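Local coordinates for protein rhamnosidase B (Bacillus sp., PDB 2OKX) that probably hydrolyses terminal alpha-L-rhamnosyl residues from glycosides with inversion at the anomeric carbon, as a family 78 glycoside hydrolase, at residues A544-N547 and A548-E551; L821-I824 and R825-G829. All blocks are in the same frame, centred on the assembly; numbering follows the deposited sequence.

Contact 1: A544-N547 and A548-E551; sequences ALLN and ATWE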
loop_
_atom_site.group_PDB
_atom_site.type_symbol
_atom_site.label_atom_id
_atom_site.label_comp_id
_atom_site.label_asym_id
_atom_site.label_seq_id
_atom_site.Cartn_x
_atom_site.Cartn_y
_atom_site.Cartn_z
ATOM N N ALA A 544 -17.195 -14.740 21.802
ATOM C CA ALA A 544 -15.800 -14.916 21.399
ATOM C C ALA A 544 -15.537 -14.604 19.924
ATOM O O ALA A 544 -14.452 -14.144 19.570
ATOM C CB ALA A 544 -15.342 -16.335 21.723
ATOM N N LEU A 545 -16.514 -14.855 19.057
ATOM C CA LEU A 545 -16.331 -14.566 17.635
ATOM C C LEU A 545 -16.184 -13.057 17.439
ATOM O O LEU A 545 -15.291 -12.589 16.720
ATOM C CB LEU A 545 -17.514 -15.102 16.820
ATOM C CG LEU A 545 -17.594 -14.723 15.333
ATOM C CD1 LEU A 545 -16.268 -15.011 14.643
ATOM C CD2 LEU A 545 -18.721 -15.506 14.662
ATOM N N LEU A 546 -17.053 -12.287 18.085
ATOM C CA LEU A 546 -16.968 -10.839 17.971
ATOM C C LEU A 546 -15.630 -10.345 18.522
ATOM O O LEU A 546 -15.034 -9.432 17.960
ATOM C CB LEU A 546 -18.132 -10.173 18.712
ATOM C CG LEU A 546 -19.500 -10.386 18.047
ATOM C CD1 LEU A 546 -20.601 -9.706 18.884
ATOM C CD2 LEU A 546 -19.476 -9.806 16.636
ATOM N N ASN A 547 -15.159 -10.950 19.611
ATOM C CA ASN A 547 -13.874 -10.555 20.194
ATOM C C ASN A 547 -12.752 -10.744 19.180
ATOM O O ASN A 547 -11.851 -9.909 19.067
ATOM C CB ASN A 547 -13.544 -11.384 21.432
ATOM C CG ASN A 547 -14.469 -11.091 22.585
ATOM O OD1 ASN A 547 -15.177 -10.081 22.580
ATOM N ND2 ASN A 547 -14.468 -11.967 23.585
ATOM N N ALA A 548 -12.812 -11.850 18.446
ATOM C CA ALA A 548 -11.795 -12.140 17.444
ATOM C C ALA A 548 -11.886 -11.166 16.273
ATOM O O ALA A 548 -10.865 -10.781 15.712
ATOM C CB ALA A 548 -11.943 -13.580 16.950
ATOM N N THR A 549 -13.100 -10.760 15.900
ATOM C CA THR A 549 -13.252 -9.833 14.788
ATOM C C THR A 549 -12.677 -8.481 15.186
ATOM O O THR A 549 -12.110 -7.776 14.352
ATOM C CB THR A 549 -14.738 -9.653 14.344
ATOM O OG1 THR A 549 -15.472 -8.949 15.353
ATOM C CG2 THR A 549 -15.394 -11.011 14.095
ATOM N N TRP A 550 -12.813 -8.129 16.463
ATOM C CA TRP A 550 -12.279 -6.860 16.961
ATOM C C TRP A 550 -10.751 -6.931 16.934
ATOM O O TRP A 550 -10.071 -5.980 16.548
ATOM C CB TRP A 550 -12.747 -6.603 18.403
ATOM C CG TRP A 550 -12.474 -5.192 18.869
ATOM C CD1 TRP A 550 -13.295 -4.099 18.724
ATOM C CD2 TRP A 550 -11.281 -4.712 19.502
ATOM N NE1 TRP A 550 -12.683 -2.973 19.230
ATOM C CE2 TRP A 550 -11.447 -3.321 19.713
ATOM C CE3 TRP A 550 -10.084 -5.321 19.906
ATOM C CZ2 TRP A 550 -10.461 -2.534 20.313
ATOM C CZ3 TRP A 550 -9.103 -4.535 20.503
ATOM C CH2 TRP A 550 -9.298 -3.158 20.700
ATOM N N GLU A 551 -10.223 -8.075 17.356
ATOM C CA GLU A 551 -8.786 -8.306 17.396
ATOM C C GLU A 551 -8.148 -8.141 16.009
ATOM O O GLU A 551 -7.155 -7.438 15.864
ATOM C CB GLU A 551 -8.523 -9.715 17.944
ATOM C CG GLU A 551 -7.085 -10.013 18.308
ATOM C CD GLU A 551 -6.572 -9.146 19.445
ATOM O OE1 GLU A 551 -7.326 -8.913 20.416
ATOM O OE2 GLU A 551 -5.407 -8.709 19.370
#
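Thr549 lies across the end of Leu545 one helical turn earlier, its CG2 methyl 4.1 Å from Leu545 CD1 and the two side chains meeting at a slant. In Leu545, CG stands anti to the backbone N (chi1 172°), and chi2 of 50° then brings the CD1 branch, not the whole side chain, toward the next turn. The other branch of Thr549 is polar and turns back on the backbone: with chi1 at 69°, OG1 sits between N and the carbonyl carbon and donates a 2.7 Å hydrogen bond to Leu546 O, giving the buried hydroxyl's proton to a carbonyl of its own helix. Trp550 N also donates to Leu546 O at 3.0 Å, and that oxygen is thus gripped twice. A valine here would probably leave Leu546 O with the Trp550 amide alone and put an apolar methyl against that carbonyl. The i to i+4 ladder continues on either side, Ala548 N binding Ala544 O and Glu551 N binding Asn547 O. Near the start of helix 544-559, Asp543 OD1 takes the amide N of Leu546, while Asn547 OD1 accepts from Cys541 N of strand 538-541. The Trp550 ring meets Phe539 of the same strand, and the Thr549 face packs on Tyr828 of helix 817-833 and on Pro868 and Leu872 of helix 868-876.

Contact 2: L821-I824 and R825-G829; sequences LDDI and RRNYG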
loop_
_atom_site.group_PDB
_atom_site.type_symbol
_atom_site.label_atom_id
_atom_site.label_comp_id
_atom_site.label_asym_id
_atom_site.label_seq_id
_atom_site.Cartn_x
_atom_site.Cartn_y
_atom_site.Cartn_z
ATOM N N LEU A 821 -24.688 -7.003 14.207
ATOM C CA LEU A 821 -23.871 -8.044 14.822
ATOM C C LEU A 821 -23.893 -9.339 14.023
ATOM O O LEU A 821 -22.853 -9.975 13.831
ATOM C CB LEU A 821 -24.337 -8.335 16.255
ATOM C CG LEU A 821 -24.042 -7.270 17.309
ATOM C CD1 LEU A 821 -24.323 -7.846 18.692
ATOM C CD2 LEU A 821 -22.589 -6.832 17.208
ATOM N N ASP A 822 -25.072 -9.742 13.564
ATOM C CA ASP A 822 -25.160 -10.972 12.791
ATOM C C ASP A 822 -24.412 -10.860 11.471
ATOM O O ASP A 822 -23.838 -11.840 10.996
ATOM C CB ASP A 822 -26.618 -11.362 12.542
ATOM C CG ASP A 822 -27.289 -11.912 13.786
ATOM O OD1 ASP A 822 -26.582 -12.466 14.655
ATOM O OD2 ASP A 822 -28.524 -11.809 13.889
ATOM N N ASP A 823 -24.413 -9.671 10.879
ATOM C CA ASP A 823 -23.706 -9.471 9.621
ATOM C C ASP A 823 -22.205 -9.583 9.886
ATOM O O ASP A 823 -21.475 -10.229 9.132
ATOM C CB ASP A 823 -24.022 -8.096 9.027
ATOM C CG ASP A 823 -23.578 -7.974 7.576
ATOM O OD1 ASP A 823 -24.363 -8.350 6.680
ATOM O OD2 ASP A 823 -22.440 -7.518 7.333
ATOM N N ILE A 824 -21.745 -8.946 10.960
ATOM C CA ILE A 824 -20.335 -8.999 11.315
ATOM C C ILE A 824 -19.929 -10.451 11.557
ATOM O O ILE A 824 -18.911 -10.915 11.039
ATOM C CB ILE A 824 -20.049 -8.145 12.577
ATOM C CG1 ILE A 824 -20.166 -6.659 12.227
ATOM C CG2 ILE A 824 -18.657 -8.448 13.127
ATOM C CD1 ILE A 824 -20.082 -5.730 13.424
ATOM N N ARG A 825 -20.732 -11.172 12.333
ATOM C CA ARG A 825 -20.447 -12.573 12.623
ATOM C C ARG A 825 -20.278 -13.388 11.343
ATOM O O ARG A 825 -19.328 -14.154 11.211
ATOM C CB ARG A 825 -21.571 -13.181 13.462
ATOM C CG ARG A 825 -21.574 -12.719 14.911
ATOM C CD ARG A 825 -22.931 -12.902 15.559
ATOM N NE ARG A 825 -22.880 -12.591 16.985
ATOM C CZ ARG A 825 -23.909 -12.142 17.694
ATOM N NH1 ARG A 825 -25.086 -11.936 17.114
ATOM N NH2 ARG A 825 -23.760 -11.910 18.991
ATOM N N ARG A 826 -21.198 -13.213 10.403
ATOM C CA ARG A 826 -21.149 -13.953 9.149
ATOM C C ARG A 826 -19.982 -13.553 8.256
ATOM O O ARG A 826 -19.178 -14.396 7.848
ATOM C CB ARG A 826 -22.463 -13.778 8.376
ATOM C CG ARG A 826 -22.415 -14.320 6.949
ATOM C CD ARG A 826 -23.783 -14.324 6.261
ATOM N NE ARG A 826 -24.499 -13.057 6.400
ATOM C CZ ARG A 826 -25.348 -12.786 7.386
ATOM N NH1 ARG A 826 -25.590 -13.695 8.321
ATOM N NH2 ARG A 826 -25.954 -11.607 7.441
ATOM N N ASN A 827 -19.887 -12.262 7.970
ATOM C CA ASN A 827 -18.858 -11.759 7.076
ATOM C C ASN A 827 -17.429 -11.743 7.576
ATOM O O ASN A 827 -16.504 -12.020 6.813
ATOM C CB ASN A 827 -19.266 -10.383 6.563
ATOM C CG ASN A 827 -20.412 -10.469 5.580
ATOM O OD1 ASN A 827 -20.382 -11.292 4.664
ATOM N ND2 ASN A 827 -21.426 -9.631 5.759
ATOM N N TYR A 828 -17.230 -11.415 8.845
ATOM C CA TYR A 828 -15.880 -11.423 9.373
ATOM C C TYR A 828 -15.577 -12.834 9.858
ATOM O O TYR A 828 -14.422 -13.262 9.874
ATOM C CB TYR A 828 -15.745 -10.383 10.486
ATOM C CG TYR A 828 -15.734 -8.974 9.936
ATOM C CD1 TYR A 828 -14.530 -8.322 9.657
ATOM C CD2 TYR A 828 -16.930 -8.308 9.641
ATOM C CE1 TYR A 828 -14.517 -7.042 9.097
ATOM C CE2 TYR A 828 -16.926 -7.033 9.082
ATOM C CZ TYR A 828 -15.719 -6.406 8.813
ATOM O OH TYR A 828 -15.709 -5.146 8.261
ATOM N N GLY A 829 -16.624 -13.567 10.229
ATOM C CA GLY A 829 -16.435 -14.940 10.665
ATOM C C GLY A 829 -15.848 -15.783 9.536
ATOM O O GLY A 829 -15.044 -16.686 9.773
#
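Asp823 OD2 receives Asn827 ND2 at 2.8 Å and, from helix 801-813, the hydroxyl of Tyr808. Asn827 comes from well above the carboxylate plane, 53° out of it, although OD2 lies in the plane of the donating amide. The Asp823 CG is anti to its own N (chi1 -166°), which carries the carboxylate off the helix, and chi2 (87°) turns OD2 toward Asn827. On another side, Arg825 NH1 bridges to Asp822 OD1 at 2.9 Å; the extended Arg825 chain passes over Leu821, and Leu821 CB lies over one face of the Arg825 guanidinium toward its rim, 3.8 Å from Arg825 NH1. Asp543 and Asp897 take NE and NH2, so three carboxylates surround this cation and fix its rotation. Toward the interior, Ile824 CG2 touches Tyr828 CD2 at 3.9 Å, and Ile824 O, which accepts Tyr828 N, lies at the ring edge. The pattern is that of an amphipathic helix with an i to i+3 ion pair and an i to i+4 carboxylate-amide bond outside and an apolar face inside, as expected of a helix in the alpha-barrel catalytic domain of this family.

In the fold
Each contact joins adjacent turns within one helix, 544-559 for contact 1 and 817-833 for contact 2, and the two helices lie against each other in the family's six-hairpin glycosidase domain, the contact centres about 10 Å apart. Both are partly buried. Their apolar faces mesh: Thr549 CG2 packs on Tyr828 CB at 3.7 Å, and Leu546 CD2 on Ile824 CG2 at 3.9 Å. Both also face helix 868-876. The chemistry differs with place: contact 1, near a helix start beside strand 538-541, relies on backbone carbonyls and one hydroxyl, whereas contact 2, within helix 817-833, adds charged groups on its outer side. Asp543 joins the two by binding Leu546 N and Arg825 NE through different oxygens.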